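Local atomic coordinates of beta-N-acetylhexosaminidase (Streptomyces plicatus, PDB entry 1JAK), a protein that removes terminal N-acetylhexosamine residues from beta-linked glycosides, as a family 20 hydrolase that uses substrate-assisted catalysis. Residues S161-V166 and G442-L447; W367-T372 and P394-Y399; L400-T405 and G416-Q421; K406-G411 and L458-F463. One frame throughout, in Å; residues are numbered along the deposited sequence.

Contact 1: S161-V166 and G442-L447; sequences SAMLDV and GVEAPL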
# COMPACT_ATOMS: atom_id res chain seq x y z
N SER A 161 -0.32 2.16 -4.33
CA SER A 161 0.08 2.10 -2.93
C SER A 161 -0.97 1.80 -1.89
O SER A 161 -2.18 1.90 -2.13
CB SER A 161 0.76 3.42 -2.55
OG SER A 161 -0.10 4.51 -2.82
N ALA A 162 -0.47 1.43 -0.72
CA ALA A 162 -1.31 1.14 0.43
C ALA A 162 -0.69 1.92 1.58
O ALA A 162 0.54 1.96 1.71
CB ALA A 162 -1.28 -0.36 0.74
N MET A 163 -1.52 2.57 2.39
CA MET A 163 -0.99 3.33 3.51
C MET A 163 -1.40 2.69 4.82
O MET A 163 -2.51 2.17 4.95
CB MET A 163 -1.52 4.77 3.50
CG MET A 163 -0.92 5.63 4.62
SD MET A 163 -1.97 7.03 5.11
CE MET A 163 -3.08 6.19 6.26
N LEU A 164 -0.50 2.71 5.80
CA LEU A 164 -0.84 2.20 7.12
C LEU A 164 -0.57 3.33 8.10
O LEU A 164 0.50 3.93 8.09
CB LEU A 164 -0.00 0.98 7.51
CG LEU A 164 -0.34 0.44 8.91
CD1 LEU A 164 -1.80 -0.02 8.96
CD2 LEU A 164 0.59 -0.71 9.26
N ASP A 165 -1.57 3.63 8.92
CA ASP A 165 -1.50 4.67 9.94
C ASP A 165 -0.96 4.00 11.20
O ASP A 165 -1.65 3.17 11.81
CB ASP A 165 -2.92 5.22 10.18
CG ASP A 165 -3.01 6.18 11.36
OD1 ASP A 165 -2.01 6.47 12.04
OD2 ASP A 165 -4.14 6.65 11.61
N VAL A 166 0.27 4.32 11.58
CA VAL A 166 0.86 3.75 12.79
C VAL A 166 0.91 4.80 13.90
O VAL A 166 1.52 4.59 14.94
CB VAL A 166 2.29 3.19 12.54
CG1 VAL A 166 2.22 2.03 11.56
CG2 VAL A 166 3.21 4.29 12.01
N GLY A 442 -1.69 7.17 -10.27
CA GLY A 442 -2.18 5.91 -9.77
C GLY A 442 -3.17 6.06 -8.63
O GLY A 442 -3.83 7.10 -8.50
N VAL A 443 -3.25 5.04 -7.79
CA VAL A 443 -4.19 5.02 -6.69
C VAL A 443 -3.56 4.57 -5.38
O VAL A 443 -2.45 4.03 -5.37
CB VAL A 443 -5.36 4.07 -7.00
CG1 VAL A 443 -6.03 4.47 -8.31
CG2 VAL A 443 -4.84 2.62 -7.11
N GLU A 444 -4.27 4.78 -4.28
CA GLU A 444 -3.79 4.36 -2.98
C GLU A 444 -4.97 3.99 -2.09
O GLU A 444 -6.05 4.57 -2.21
CB GLU A 444 -2.98 5.47 -2.30
CG GLU A 444 -2.45 5.05 -0.92
CD GLU A 444 -1.41 6.01 -0.36
OE1 GLU A 444 -0.38 6.22 -1.02
OE2 GLU A 444 -1.63 6.54 0.75
N ALA A 445 -4.76 3.00 -1.23
CA ALA A 445 -5.79 2.55 -0.29
C ALA A 445 -5.26 2.80 1.12
O ALA A 445 -4.49 2.00 1.65
CB ALA A 445 -6.08 1.07 -0.49
N PRO A 446 -5.66 3.92 1.74
CA PRO A 446 -5.19 4.22 3.10
C PRO A 446 -5.99 3.51 4.19
O PRO A 446 -7.22 3.39 4.09
CB PRO A 446 -5.37 5.74 3.21
CG PRO A 446 -5.47 6.21 1.77
CD PRO A 446 -6.27 5.11 1.13
N LEU A 447 -5.30 3.03 5.21
CA LEU A 447 -5.95 2.37 6.34
C LEU A 447 -5.62 3.18 7.59
O LEU A 447 -4.53 3.06 8.15
CB LEU A 447 -5.47 0.92 6.50
CG LEU A 447 -6.10 0.13 7.66
CD1 LEU A 447 -7.62 0.20 7.60
CD2 LEU A 447 -5.62 -1.32 7.60
O HOH W 1 -3.61 0.05 3.34
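M163 lies across P446, the two side chains crossing at about a right angle. M163 CE comes to 3.8 Å from P446 CB, and M163 CB packs beside P446 CA. This pair sits on the seam of a TIM barrel. Strand 159-165 is the first strand of the barrel and strand 440-447 the last, and their parallel pairing closes it. Five backbone hydrogen bonds join the strands from S161 to D165. S161, M163, E444 and P446 face the barrel interior. A162 and L447 look outward to helix 173-184, and A445 to helix 465-474. On the inner face E444 CG stands anti to its backbone N (chi1 -180°), close against S161 OG. E444 OE1 accepts a very short bond of 2.5 Å from S161 OG. E444 OE2 lies 3.3 Å from M163 CB and is also bonded to H192. An alanine in place of E444 would probably leave S161 OG and H192 ND1 without this carboxylate as their mate and open a gap beside M163. Further along, D165 N bonds to L447 O. The D165 carboxylate is held by S167 N and forms a salt bridge with R168, which binds the inhibitor, so D165 is a second-shell residue of the pocket. On the outward face a water donates to M163 O and, at 2.7 Å, to A445 O.

Contact 2: W367-T372 and P394-Y399; sequences WGLDRT and PADRTY. With IFG ((2R,3R,4S,5R)-2-acetamido-3,4-dihydroxy-5-hydroxymethyl-piperidine), chain F.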
# COMPACT_ATOMS: atom_id res chain seq x y z
N TRP A 367 -8.00 12.95 -1.66
CA TRP A 367 -8.84 12.13 -0.80
C TRP A 367 -10.26 12.68 -0.71
O TRP A 367 -10.98 12.45 0.27
CB TRP A 367 -8.22 12.00 0.60
CG TRP A 367 -7.97 13.29 1.33
CD1 TRP A 367 -7.03 14.24 1.02
CD2 TRP A 367 -8.63 13.75 2.51
NE1 TRP A 367 -7.07 15.26 1.95
CE2 TRP A 367 -8.04 14.98 2.87
CE3 TRP A 367 -9.66 13.23 3.31
CZ2 TRP A 367 -8.45 15.71 4.00
CZ3 TRP A 367 -10.07 13.95 4.43
CH2 TRP A 367 -9.46 15.18 4.76
N GLY A 368 -10.67 13.40 -1.76
CA GLY A 368 -12.01 13.97 -1.81
C GLY A 368 -13.08 12.91 -2.02
O GLY A 368 -12.78 11.72 -2.09
N LEU A 369 -14.33 13.35 -2.14
CA LEU A 369 -15.46 12.44 -2.30
C LEU A 369 -16.35 12.87 -3.46
O LEU A 369 -16.14 13.93 -4.05
CB LEU A 369 -16.30 12.43 -1.01
CG LEU A 369 -15.67 12.05 0.33
CD1 LEU A 369 -14.63 13.08 0.76
CD2 LEU A 369 -16.76 11.96 1.39
N ASP A 370 -17.35 12.05 -3.79
CA ASP A 370 -18.29 12.38 -4.87
C ASP A 370 -18.91 13.75 -4.59
O ASP A 370 -19.06 14.58 -5.48
CB ASP A 370 -19.43 11.36 -4.93
CG ASP A 370 -19.08 10.11 -5.72
OD1 ASP A 370 -17.90 9.92 -6.08
OD2 ASP A 370 -20.01 9.32 -5.98
N ARG A 371 -19.27 13.96 -3.32
CA ARG A 371 -19.93 15.19 -2.88
C ARG A 371 -19.05 16.43 -2.71
O ARG A 371 -19.57 17.52 -2.46
CB ARG A 371 -20.65 14.92 -1.56
CG ARG A 371 -19.70 14.82 -0.38
CD ARG A 371 -20.33 14.12 0.80
NE ARG A 371 -19.49 14.19 1.99
CZ ARG A 371 -19.64 13.41 3.06
NH1 ARG A 371 -20.60 12.49 3.08
NH2 ARG A 371 -18.83 13.56 4.11
N THR A 372 -17.74 16.27 -2.82
CA THR A 372 -16.83 17.39 -2.65
C THR A 372 -17.23 18.54 -3.59
O THR A 372 -17.60 18.31 -4.74
CB THR A 372 -15.38 16.95 -2.92
OG1 THR A 372 -14.98 16.03 -1.90
CG2 THR A 372 -14.43 18.15 -2.92
N PRO A 394 -9.91 8.48 -2.96
CA PRO A 394 -11.16 9.10 -2.49
C PRO A 394 -11.60 8.51 -1.15
O PRO A 394 -11.63 7.29 -0.99
CB PRO A 394 -12.16 8.79 -3.61
CG PRO A 394 -11.27 8.63 -4.83
CD PRO A 394 -10.12 7.84 -4.28
N ALA A 395 -11.95 9.38 -0.21
CA ALA A 395 -12.37 8.94 1.11
C ALA A 395 -13.63 8.08 1.09
O ALA A 395 -13.85 7.29 2.01
CB ALA A 395 -12.56 10.14 2.03
N ASP A 396 -14.46 8.23 0.06
CA ASP A 396 -15.68 7.44 -0.03
C ASP A 396 -15.50 6.29 -1.02
O ASP A 396 -16.48 5.75 -1.55
CB ASP A 396 -16.87 8.34 -0.44
CG ASP A 396 -16.67 9.01 -1.79
OD1 ASP A 396 -15.53 9.04 -2.31
OD2 ASP A 396 -17.68 9.51 -2.34
N ARG A 397 -14.25 5.91 -1.25
CA ARG A 397 -13.93 4.81 -2.16
C ARG A 397 -12.84 3.88 -1.64
O ARG A 397 -13.07 2.68 -1.47
CB ARG A 397 -13.45 5.35 -3.52
CG ARG A 397 -14.42 6.26 -4.24
CD ARG A 397 -15.52 5.48 -4.91
NE ARG A 397 -16.42 6.36 -5.64
CZ ARG A 397 -17.41 5.94 -6.42
NH1 ARG A 397 -17.62 4.64 -6.58
NH2 ARG A 397 -18.20 6.82 -7.03
N THR A 398 -11.65 4.43 -1.38
CA THR A 398 -10.52 3.62 -0.95
C THR A 398 -10.01 3.76 0.48
O THR A 398 -8.95 3.23 0.81
CB THR A 398 -9.33 3.80 -1.91
OG1 THR A 398 -8.78 5.11 -1.75
CG2 THR A 398 -9.79 3.62 -3.36
N TYR A 399 -10.74 4.49 1.32
CA TYR A 399 -10.34 4.63 2.72
C TYR A 399 -10.82 3.34 3.39
O TYR A 399 -12.02 3.16 3.62
CB TYR A 399 -11.00 5.87 3.34
CG TYR A 399 -10.12 7.10 3.27
CD1 TYR A 399 -9.30 7.33 2.17
CD2 TYR A 399 -10.11 8.03 4.31
CE1 TYR A 399 -8.47 8.45 2.11
CE2 TYR A 399 -9.29 9.15 4.27
CZ TYR A 399 -8.47 9.35 3.17
OH TYR A 399 -7.62 10.43 3.13
N1 IFG F . -8.96 12.32 7.63
C2 IFG F . -7.58 12.44 8.16
C3 IFG F . -6.94 11.10 8.70
C4 IFG F . -7.94 10.20 9.46
C5 IFG F . -9.17 9.98 8.58
C6 IFG F . -10.24 9.07 9.16
C7 IFG F . -6.68 12.45 5.87
C8 IFG F . -5.80 12.93 4.74
C9 IFG F . -9.86 11.30 8.20
N2 IFG F . -6.70 13.01 7.11
O7 IFG F . -7.43 11.52 5.61
O3 IFG F . -5.84 11.41 9.55
O4 IFG F . -8.33 10.86 10.66
O6 IFG F . -11.07 8.52 8.14
O HOH W 2 -15.64 9.31 -4.99
O HOH W 3 -19.58 11.58 -1.53
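W367 and Y399 are brought together by their first torsions. W367 CG sits between its own backbone N and carbonyl carbon (chi1 58°), while Y399 CG lies beside its backbone N (chi1 -94°). The two side chains cross obliquely, with Y399 OH only 3.0 Å from W367 CB. Both reach the acetamido group of the inhibitor. Its methyl carbon C8 lies 3.5 Å above the W367 ring, over the ring centre. Its oxygen IFG O7 accepts a hydrogen bond of 2.7 Å from Y399 OH and lies near the plane of the tyrosine ring. W367 NE1 is bonded to Q352 OE1, which is likely to help hold the indole in this orientation. The two segments are loops that follow neighbouring strands of the TIM barrel, 363-366 and 389-392, and they build one wall of the active site. In family 20 enzymes the acetamido oxygen of the substrate is the nucleophile, and the grip on O7 is consistent with orienting it. Away from the ligand, A395 CB packs 3.8 Å from L369 CD1. D396 OD2 takes the amide of D370 N at 2.9 Å, on the syn side and somewhat out of the carboxylate plane; the bond is almost straight (179°). D370 OD1 forms a salt bridge of 3.3 Å with R397 NH2, close to the guanidinium plane. R397 NH1 bonds to R422 O. The carboxylates of D370 and D396 lie near each other, their planes perpendicular. R422 NH2 forms salt bridges to both, and a water donates to D370 OD1 and D396 OD1 and accepts from R397 NE.

Contact 3: L400-T405 and G416-Q421; sequences LDMKYT and GYVEVQ. With IFG ((2R,3R,4S,5R)-2-acetamido-3,4-dihydroxy-5-hydroxymethyl-piperidine), chain F.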
# COMPACT_ATOMS: atom_id res chain seq x y z
N LEU A 400 -9.88 2.45 3.70
CA LEU A 400 -10.22 1.16 4.30
C LEU A 400 -10.74 1.20 5.73
O LEU A 400 -11.21 0.19 6.24
CB LEU A 400 -9.01 0.22 4.20
CG LEU A 400 -8.52 0.01 2.76
CD1 LEU A 400 -7.18 -0.71 2.77
CD2 LEU A 400 -9.56 -0.78 1.96
N ASP A 401 -10.66 2.36 6.38
CA ASP A 401 -11.16 2.50 7.74
C ASP A 401 -12.65 2.85 7.72
O ASP A 401 -13.29 2.87 8.77
CB ASP A 401 -10.40 3.60 8.49
CG ASP A 401 -10.58 4.97 7.87
OD1 ASP A 401 -10.42 5.09 6.64
OD2 ASP A 401 -10.89 5.93 8.60
N MET A 402 -13.20 3.12 6.54
CA MET A 402 -14.61 3.49 6.46
C MET A 402 -15.52 2.26 6.57
O MET A 402 -15.27 1.22 5.97
CB MET A 402 -14.90 4.24 5.16
CG MET A 402 -15.89 5.40 5.32
SD MET A 402 -15.32 6.67 6.49
CE MET A 402 -13.81 7.23 5.67
N LYS A 403 -16.58 2.40 7.36
CA LYS A 403 -17.53 1.31 7.56
C LYS A 403 -18.19 0.85 6.26
O LYS A 403 -18.43 1.65 5.35
CB LYS A 403 -18.63 1.73 8.53
CG LYS A 403 -18.16 1.95 9.96
CD LYS A 403 -19.32 2.33 10.86
CE LYS A 403 -18.86 2.55 12.29
NZ LYS A 403 -20.01 2.91 13.18
N TYR A 404 -18.49 -0.44 6.18
CA TYR A 404 -19.15 -1.03 5.02
C TYR A 404 -20.62 -0.65 5.05
O TYR A 404 -21.23 -0.35 4.02
CB TYR A 404 -19.04 -2.55 5.06
CG TYR A 404 -17.63 -3.08 5.08
CD1 TYR A 404 -16.88 -3.14 3.91
CD2 TYR A 404 -17.07 -3.56 6.26
CE1 TYR A 404 -15.59 -3.67 3.92
CE2 TYR A 404 -15.78 -4.08 6.28
CZ TYR A 404 -15.05 -4.14 5.11
OH TYR A 404 -13.80 -4.70 5.12
N THR A 405 -21.19 -0.69 6.25
CA THR A 405 -22.59 -0.35 6.48
C THR A 405 -22.70 0.24 7.88
O THR A 405 -21.73 0.27 8.64
CB THR A 405 -23.51 -1.60 6.43
OG1 THR A 405 -23.27 -2.42 7.58
CG2 THR A 405 -23.25 -2.40 5.17
N GLY A 416 -19.63 8.59 4.79
CA GLY A 416 -20.73 7.74 4.39
C GLY A 416 -20.26 6.30 4.49
O GLY A 416 -19.22 6.03 5.10
N TYR A 417 -21.02 5.38 3.92
CA TYR A 417 -20.65 3.97 3.96
C TYR A 417 -20.03 3.56 2.64
O TYR A 417 -20.36 4.11 1.59
CB TYR A 417 -21.89 3.12 4.28
CG TYR A 417 -22.42 3.46 5.65
CD1 TYR A 417 -21.63 3.27 6.78
CD2 TYR A 417 -23.68 4.04 5.81
CE1 TYR A 417 -22.06 3.67 8.03
CE2 TYR A 417 -24.13 4.45 7.07
CZ TYR A 417 -23.31 4.26 8.18
OH TYR A 417 -23.72 4.66 9.43
N VAL A 418 -19.12 2.60 2.69
CA VAL A 418 -18.43 2.17 1.48
C VAL A 418 -18.39 0.66 1.35
O VAL A 418 -17.51 0.00 1.91
CB VAL A 418 -16.99 2.73 1.46
CG1 VAL A 418 -16.29 2.34 0.16
CG2 VAL A 418 -17.03 4.26 1.59
N GLU A 419 -19.36 0.10 0.64
CA GLU A 419 -19.40 -1.33 0.42
C GLU A 419 -18.36 -1.71 -0.63
O GLU A 419 -17.71 -0.85 -1.22
CB GLU A 419 -20.80 -1.79 -0.03
CG GLU A 419 -21.62 -2.45 1.08
CD GLU A 419 -21.18 -3.88 1.40
OE1 GLU A 419 -20.16 -4.34 0.84
OE2 GLU A 419 -21.86 -4.54 2.22
N VAL A 420 -18.22 -3.01 -0.85
CA VAL A 420 -17.24 -3.51 -1.80
C VAL A 420 -17.41 -2.99 -3.23
O VAL A 420 -16.43 -2.59 -3.86
CB VAL A 420 -17.24 -5.04 -1.80
CG1 VAL A 420 -16.14 -5.57 -2.71
CG2 VAL A 420 -17.03 -5.54 -0.37
N GLN A 421 -18.63 -2.97 -3.74
CA GLN A 421 -18.82 -2.49 -5.10
C GLN A 421 -18.43 -1.02 -5.25
O GLN A 421 -17.74 -0.66 -6.20
CB GLN A 421 -20.26 -2.68 -5.58
CG GLN A 421 -20.47 -2.15 -7.00
CD GLN A 421 -21.82 -2.50 -7.60
OE1 GLN A 421 -22.68 -3.09 -6.95
NE2 GLN A 421 -22.00 -2.12 -8.86
N1 IFG F . -8.96 12.32 7.63
C2 IFG F . -7.58 12.44 8.16
C3 IFG F . -6.94 11.10 8.70
C4 IFG F . -7.94 10.20 9.46
C5 IFG F . -9.17 9.98 8.58
C6 IFG F . -10.24 9.07 9.16
C7 IFG F . -6.68 12.45 5.87
C8 IFG F . -5.80 12.93 4.74
C9 IFG F . -9.86 11.30 8.20
N2 IFG F . -6.70 13.01 7.11
O7 IFG F . -7.43 11.52 5.61
O3 IFG F . -5.84 11.41 9.55
O4 IFG F . -8.33 10.86 10.66
O6 IFG F . -11.07 8.52 8.14
O HOH W 4 -22.28 4.34 11.75
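Y417 runs past the backbone of residues 403-405. Its CB lies 3.5 Å from Y404 O. From CG onward the ring is covered on one face by the peptide group of T405, whose carbonyl carbon stands 3.3 Å above the ring plane, offset toward the rim. CD1 also meets K403 CB, which comes to the ring edge at 3.8 Å. CE1 lies beside T405 O. At the tip, Y417 OH shares a water with K403 NZ. The extended lysine lies alongside the tyrosine and points the same way. Between the backbones, V418 N bonds to K403 O at 2.9 Å, nearly straight and in the carbonyl plane. M402 packs CG against V418 CG2, and its CE turns toward the inhibitor. The preceding D401 OD2 accepts a bond of 2.6 Å from IFG O6, so this loop lines the pocket. E419 is the N-cap residue of helix 420-424. Its OE1 takes V420 N at 2.9 Å through the anti lone pair and is also bonded to S506, while OE2 is bonded to Y504. An alanine in place of E419 would probably leave V420 N, S506 OG and Y504 OH without their carboxylate partner. L400 packs on strand 440-447 and helix 465-474, Y404 OH bonds to Y460 O of helix 455-462, and V420 packs on helix 482-490.

Contact 4: K406-G411 and L458-F463; sequences KDTPLG and LDYMAF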
# COMPACT_ATOMS: atom_id res chain seq x y z
N LYS A 406 -23.90 0.68 8.24
CA LYS A 406 -24.12 1.27 9.55
C LYS A 406 -23.88 0.28 10.68
O LYS A 406 -23.72 0.68 11.83
CB LYS A 406 -25.55 1.82 9.65
CG LYS A 406 -26.63 0.76 9.60
CD LYS A 406 -28.01 1.39 9.75
CE LYS A 406 -29.10 0.34 9.84
NZ LYS A 406 -29.17 -0.52 8.62
N ASP A 407 -23.83 -1.01 10.36
CA ASP A 407 -23.63 -2.03 11.39
C ASP A 407 -22.19 -2.53 11.55
O ASP A 407 -21.93 -3.38 12.40
CB ASP A 407 -24.57 -3.20 11.15
CG ASP A 407 -26.03 -2.81 11.29
OD1 ASP A 407 -26.38 -2.17 12.30
OD2 ASP A 407 -26.83 -3.15 10.39
N THR A 408 -21.27 -2.02 10.74
CA THR A 408 -19.87 -2.44 10.85
C THR A 408 -19.39 -2.07 12.26
O THR A 408 -19.51 -0.93 12.69
CB THR A 408 -19.02 -1.72 9.78
OG1 THR A 408 -19.52 -2.05 8.48
CG2 THR A 408 -17.56 -2.14 9.88
N PRO A 409 -18.84 -3.06 13.00
CA PRO A 409 -18.34 -2.90 14.37
C PRO A 409 -17.07 -2.08 14.58
O PRO A 409 -16.73 -1.74 15.72
CB PRO A 409 -18.19 -4.34 14.84
CG PRO A 409 -17.77 -5.04 13.59
CD PRO A 409 -18.71 -4.46 12.56
N LEU A 410 -16.37 -1.77 13.50
CA LEU A 410 -15.14 -0.99 13.56
C LEU A 410 -15.22 0.08 12.48
O LEU A 410 -16.17 0.12 11.71
CB LEU A 410 -13.93 -1.88 13.30
CG LEU A 410 -13.66 -3.03 14.28
CD1 LEU A 410 -12.65 -3.99 13.68
CD2 LEU A 410 -13.15 -2.46 15.59
N GLY A 411 -14.22 0.95 12.42
CA GLY A 411 -14.20 1.98 11.40
C GLY A 411 -14.99 3.25 11.65
O GLY A 411 -15.63 3.41 12.70
N LEU A 458 -7.07 -4.92 11.53
CA LEU A 458 -6.58 -4.33 10.29
C LEU A 458 -7.07 -5.18 9.12
O LEU A 458 -7.53 -4.65 8.11
CB LEU A 458 -5.05 -4.28 10.28
CG LEU A 458 -4.35 -3.40 11.31
CD1 LEU A 458 -2.85 -3.46 11.09
CD2 LEU A 458 -4.85 -1.96 11.20
N ASP A 459 -6.97 -6.50 9.26
CA ASP A 459 -7.42 -7.40 8.20
C ASP A 459 -8.90 -7.26 7.88
O ASP A 459 -9.29 -7.19 6.71
CB ASP A 459 -7.15 -8.88 8.56
CG ASP A 459 -5.68 -9.25 8.48
OD1 ASP A 459 -4.93 -8.64 7.69
OD2 ASP A 459 -5.27 -10.19 9.21
N TYR A 460 -9.73 -7.22 8.92
CA TYR A 460 -11.17 -7.12 8.73
C TYR A 460 -11.60 -5.87 7.95
O TYR A 460 -12.56 -5.92 7.18
CB TYR A 460 -11.89 -7.15 10.08
CG TYR A 460 -13.39 -7.05 9.97
CD1 TYR A 460 -14.16 -8.15 9.60
CD2 TYR A 460 -14.04 -5.84 10.20
CE1 TYR A 460 -15.55 -8.05 9.47
CE2 TYR A 460 -15.41 -5.72 10.06
CZ TYR A 460 -16.16 -6.82 9.70
OH TYR A 460 -17.53 -6.69 9.57
N MET A 461 -10.88 -4.77 8.14
CA MET A 461 -11.21 -3.53 7.44
C MET A 461 -10.50 -3.43 6.09
O MET A 461 -11.00 -2.79 5.17
CB MET A 461 -10.87 -2.32 8.32
CG MET A 461 -11.72 -2.21 9.59
SD MET A 461 -13.50 -2.29 9.28
CE MET A 461 -13.80 -0.70 8.49
N ALA A 462 -9.35 -4.07 5.97
CA ALA A 462 -8.60 -4.03 4.72
C ALA A 462 -9.20 -4.99 3.68
O ALA A 462 -9.24 -4.67 2.49
CB ALA A 462 -7.14 -4.38 4.96
N PHE A 463 -9.65 -6.15 4.13
CA PHE A 463 -10.24 -7.15 3.24
C PHE A 463 -11.76 -7.15 3.37
O PHE A 463 -12.29 -7.10 4.49
CB PHE A 463 -9.69 -8.54 3.55
CG PHE A 463 -8.23 -8.70 3.24
CD1 PHE A 463 -7.25 -8.26 4.14
CD2 PHE A 463 -7.82 -9.29 2.05
CE1 PHE A 463 -5.90 -8.40 3.84
CE2 PHE A 463 -6.47 -9.43 1.74
CZ PHE A 463 -5.50 -8.99 2.65
O HOH W 5 -19.98 -4.66 8.44
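The long loop that follows barrel strand 389-392 rests here on helix 455-462, the helix that comes after the last barrel strand. T408, P409, L410 and G411 of the loop meet Y460 and M461 near the end of that helix, burying 225 Å² in all. T408 and M461 reach toward each other tip to tip, with T408 CG2 4.1 Å from M461 SD. The same methyl comes to the edge of the Y460 ring, 4.2 Å from CE2. P409 crosses Y460 at about a right angle and brings its CD to 3.9 Å from Y460 OH. L410 CD1 lies 4.2 Å from Y460 CD2, and L410 CB packs on M461 SD at 4.1 Å. M461 is bent at chi2 (-52°) and chi3 (-71°), and its CE ends 4.0 Å from G411 CA. A side chain at G411 would collide with that methyl, and its backbone angles also call for glycine. Polar links across the contact are indirect: a water lies 2.7 Å from T408 OG1 and makes a weak bond with Y460 OH. T408 OG1 accepts from Y404 N and T405 N, which is consistent with holding this part of the loop in shape. G411 N bonds to T451 OG1. On another side of the helix, D459 forms salt bridges with R178 and R182 of helix 173-184. With no direct polar bond between the segments, the loop is held against the helix by van der Waals contacts of methyl, ring and thioether groups, which set little direction of their own.

All four contacts lie in the TIM-barrel catalytic domain. Contact 1 is the closing seam between the first and last strands. Contacts 2, 3 and 4 involve the loop after strand 389-392, which supplies 394-399, 400-405 and 406-411 in turn. Contact 2 closes before contact 3 opens, while contacts 3 and 4 alternate along the chain. Their centres lie about 11 Å apart for contacts 2 and 3, and about 8 Å for 3 and 4. Contacts 2 and 4 do not touch. Contact 1 touches all three through strand 440-447, for instance where L400 N meets P446 O. This one loop thus links the inhibitor pocket to the barrel seam and to helix 455-462.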